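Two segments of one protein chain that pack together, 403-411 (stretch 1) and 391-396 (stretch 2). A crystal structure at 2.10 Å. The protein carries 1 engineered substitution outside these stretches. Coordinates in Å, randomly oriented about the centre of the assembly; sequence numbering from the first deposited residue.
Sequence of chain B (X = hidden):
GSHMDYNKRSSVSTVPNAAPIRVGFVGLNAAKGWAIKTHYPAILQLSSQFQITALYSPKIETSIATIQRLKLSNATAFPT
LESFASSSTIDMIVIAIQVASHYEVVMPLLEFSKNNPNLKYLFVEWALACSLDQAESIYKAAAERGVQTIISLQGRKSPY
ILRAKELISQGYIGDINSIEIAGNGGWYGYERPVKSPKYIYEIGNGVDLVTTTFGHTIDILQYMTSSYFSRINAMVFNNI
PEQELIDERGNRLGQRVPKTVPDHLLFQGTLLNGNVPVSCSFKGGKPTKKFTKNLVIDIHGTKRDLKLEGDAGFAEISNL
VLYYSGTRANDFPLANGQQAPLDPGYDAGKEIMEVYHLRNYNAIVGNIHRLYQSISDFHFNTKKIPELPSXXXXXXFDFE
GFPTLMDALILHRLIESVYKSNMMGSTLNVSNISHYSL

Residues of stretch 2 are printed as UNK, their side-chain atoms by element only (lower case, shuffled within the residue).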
# COMPACT_ATOMS: atom_id res chain seq x y z
N PRO B 403 -2.31 27.58 7.07
CA PRO B 403 -3.54 26.81 7.27
C PRO B 403 -4.29 27.34 8.47
O PRO B 403 -3.69 27.79 9.45
CB PRO B 403 -3.03 25.39 7.57
CG PRO B 403 -1.55 25.49 7.72
CD PRO B 403 -1.13 26.91 7.64
N THR B 404 -5.61 27.27 8.40
CA THR B 404 -6.48 27.82 9.42
C THR B 404 -7.28 26.71 10.07
O THR B 404 -7.15 25.54 9.71
CB THR B 404 -7.48 28.79 8.79
OG1 THR B 404 -8.44 28.04 8.02
CG2 THR B 404 -6.77 29.75 7.87
N LEU B 405 -8.13 27.08 11.01
CA LEU B 405 -9.02 26.11 11.64
C LEU B 405 -9.97 25.44 10.64
O LEU B 405 -10.47 24.34 10.89
CB LEU B 405 -9.80 26.77 12.79
CG LEU B 405 -9.24 26.54 14.20
CD1 LEU B 405 -7.71 26.50 14.23
CD2 LEU B 405 -9.77 27.59 15.16
N MET B 406 -10.23 26.09 9.51
CA MET B 406 -11.04 25.45 8.48
C MET B 406 -10.27 24.30 7.83
O MET B 406 -10.83 23.24 7.54
CB MET B 406 -11.47 26.44 7.41
CG MET B 406 -12.22 25.77 6.27
SD MET B 406 -13.65 24.86 6.90
CE MET B 406 -14.79 26.17 7.23
N ASP B 407 -8.99 24.51 7.57
CA ASP B 407 -8.14 23.43 7.08
C ASP B 407 -8.11 22.30 8.10
O ASP B 407 -8.16 21.13 7.75
CB ASP B 407 -6.73 23.95 6.78
CG ASP B 407 -6.71 24.97 5.65
OD1 ASP B 407 -7.03 24.59 4.50
OD2 ASP B 407 -6.38 26.15 5.90
N ALA B 408 -8.03 22.66 9.38
CA ALA B 408 -8.09 21.67 10.45
C ALA B 408 -9.41 20.90 10.40
O ALA B 408 -9.44 19.68 10.51
CB ALA B 408 -7.93 22.34 11.82
N LEU B 409 -10.51 21.63 10.25
CA LEU B 409 -11.84 21.03 10.27
C LEU B 409 -11.99 19.99 9.15
O LEU B 409 -12.43 18.87 9.37
CB LEU B 409 -12.91 22.12 10.15
CG LEU B 409 -14.37 21.70 10.29
CD1 LEU B 409 -14.58 21.00 11.61
CD2 LEU B 409 -15.27 22.92 10.15
N ILE B 410 -11.58 20.37 7.94
CA ILE B 410 -11.63 19.47 6.80
C ILE B 410 -10.81 18.20 7.07
O ILE B 410 -11.23 17.09 6.75
CB ILE B 410 -11.15 20.20 5.53
CG1 ILE B 410 -12.16 21.27 5.12
CG2 ILE B 410 -10.86 19.20 4.40
CD1 ILE B 410 -11.59 22.34 4.20
N LEU B 411 -9.64 18.37 7.68
CA LEU B 411 -8.81 17.22 8.04
C LEU B 411 -9.54 16.34 9.06
O LEU B 411 -9.55 15.10 8.95
CB LEU B 411 -7.47 17.71 8.61
CG LEU B 411 -6.42 16.63 8.88
CD1 LEU B 411 -6.26 15.71 7.69
CD2 LEU B 411 -5.08 17.29 9.24
N UNK B 391 -7.88 38.95 6.40
CA UNK B 391 -8.49 37.70 6.83
C UNK B 391 -8.96 36.82 5.69
O UNK B 391 -9.62 37.28 4.76
o UNK B 391 -10.59 38.37 10.30
n UNK B 391 -11.31 36.25 10.59
c UNK B 391 -10.71 37.21 9.89
c UNK B 391 -9.65 38.00 7.78
c UNK B 391 -10.14 36.81 8.55
N UNK B 392 -8.63 35.53 5.79
CA UNK B 392 -9.04 34.54 4.80
C UNK B 392 -9.53 33.29 5.52
O UNK B 392 -9.09 32.98 6.62
c UNK B 392 -6.46 32.34 4.74
c UNK B 392 -4.36 32.76 5.81
c UNK B 392 -5.32 31.87 5.38
c UNK B 392 -5.68 34.58 4.98
c UNK B 392 -6.66 33.70 4.54
c UNK B 392 -4.54 34.12 5.61
c UNK B 392 -7.89 34.21 3.85
N UNK B 393 -10.46 32.59 4.88
CA UNK B 393 -11.11 31.43 5.48
C UNK B 393 -10.18 30.22 5.62
O UNK B 393 -10.18 29.54 6.64
c UNK B 393 -13.01 29.78 5.30
c UNK B 393 -12.36 31.00 4.68
c UNK B 393 -13.36 32.15 4.61
N UNK B 394 -9.40 29.97 4.58
CA UNK B 394 -8.57 28.77 4.56
C UNK B 394 -7.43 28.93 3.57
O UNK B 394 -7.54 29.65 2.58
c UNK B 394 -10.09 24.91 2.47
s UNK B 394 -11.21 26.31 2.46
c UNK B 394 -10.03 27.65 2.78
c UNK B 394 -9.41 27.55 4.17
N UNK B 395 -6.33 28.23 3.84
CA UNK B 395 -5.21 28.27 2.92
C UNK B 395 -5.56 27.45 1.69
O UNK B 395 -5.23 27.82 0.57
c UNK B 395 -3.94 27.74 3.57
c UNK B 395 -1.51 27.18 3.23
o UNK B 395 -1.60 26.17 3.91
c UNK B 395 -2.74 27.82 2.64
n UNK B 395 -0.35 27.77 2.96
N UNK B 396 -6.26 26.34 1.91
CA UNK B 396 -6.56 25.42 0.83
C UNK B 396 -5.28 24.88 0.25
O UNK B 396 -4.40 24.42 0.97

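Position 391 carries five side-chain atoms: three carbons in an extended chain, the third bonded to one oxygen and one nitrogen. Nothing on stretch 1 is in reach. This is a terminal amide two methylenes from CA, hence glutamine. Gln391 is exposed and poorly ordered.

At position 392 one carbon leads to a six-membered ring of carbons with no heteroatom. The ring approaches the methyl of Thr404, which meets it obliquely. An unsubstituted ring identifies phenylalanine; the closest pair is Phe392 CE2 and Thr404 CG2, at 3.6 Å.

Position 393 has three carbons, one bearing the other two; they lie against Met406, and the backbone O accepts from Thr404 OG1. Branching at CB with carbon alone gives valine. Its main chain matters most here, since the hydrogen bond from Thr404 OG1 to Val393 O measures 2.7 Å. The side chain adds a looser apolar contact, 4.2 Å between Val393 CG1 and Met406 CG.

Position 394 shows an unbranched chain of two carbons, a sulfur and a last carbon, which passes Met406 and ends against Ile410. A thioether of this length is methionine. Met394 runs along the side of the helix: its CB lies 3.9 Å from Met406 CG, and its CE reaches 3.4 Å from Ile410 CD1, one turn further on.

At position 395 three carbons again end in an oxygen and a nitrogen; the oxygen lies near Pro403 N, and the backbone N bonds Asp407. This residue too is glutamine. Gln395 directs its CA-to-CB bond toward stretch 1, and its OE1 comes within 3.5 Å of Pro403 N, a proline nitrogen with no hydrogen to donate. The amide oxygen and nitrogen are instead hydrogen-bonded elsewhere in the structure. The backbone supplies the polar link, with Gln395 N donating to Asp407 OD2 at 2.9 Å.

Position 396 has no side-chain atom at all, and its backbone N donates to Asp407 OD1 at 3.2 Å. Its positive phi of 61° suits the glycine that this absence defines, Gly396.

The contact centres on the start of the helix. Asp407 takes one backbone NH from stretch 2 on each carboxylate oxygen, and its OD2 also accepts from Thr404 N at 2.8 Å, tying the loop to the residue that precedes the helix. Thr404 OG1 has a double role: it accepts from Met406 N at 3.0 Å, capping the helix, while donating to Val393 O. The same side chains that hydrogen-bond within the helix start thus also bind the irregular loop beside it. Met406 and Ile410, a turn apart, extend the contact with an apolar surface along which Met394 lies.

Stretch 2 391-396: QFVMQG
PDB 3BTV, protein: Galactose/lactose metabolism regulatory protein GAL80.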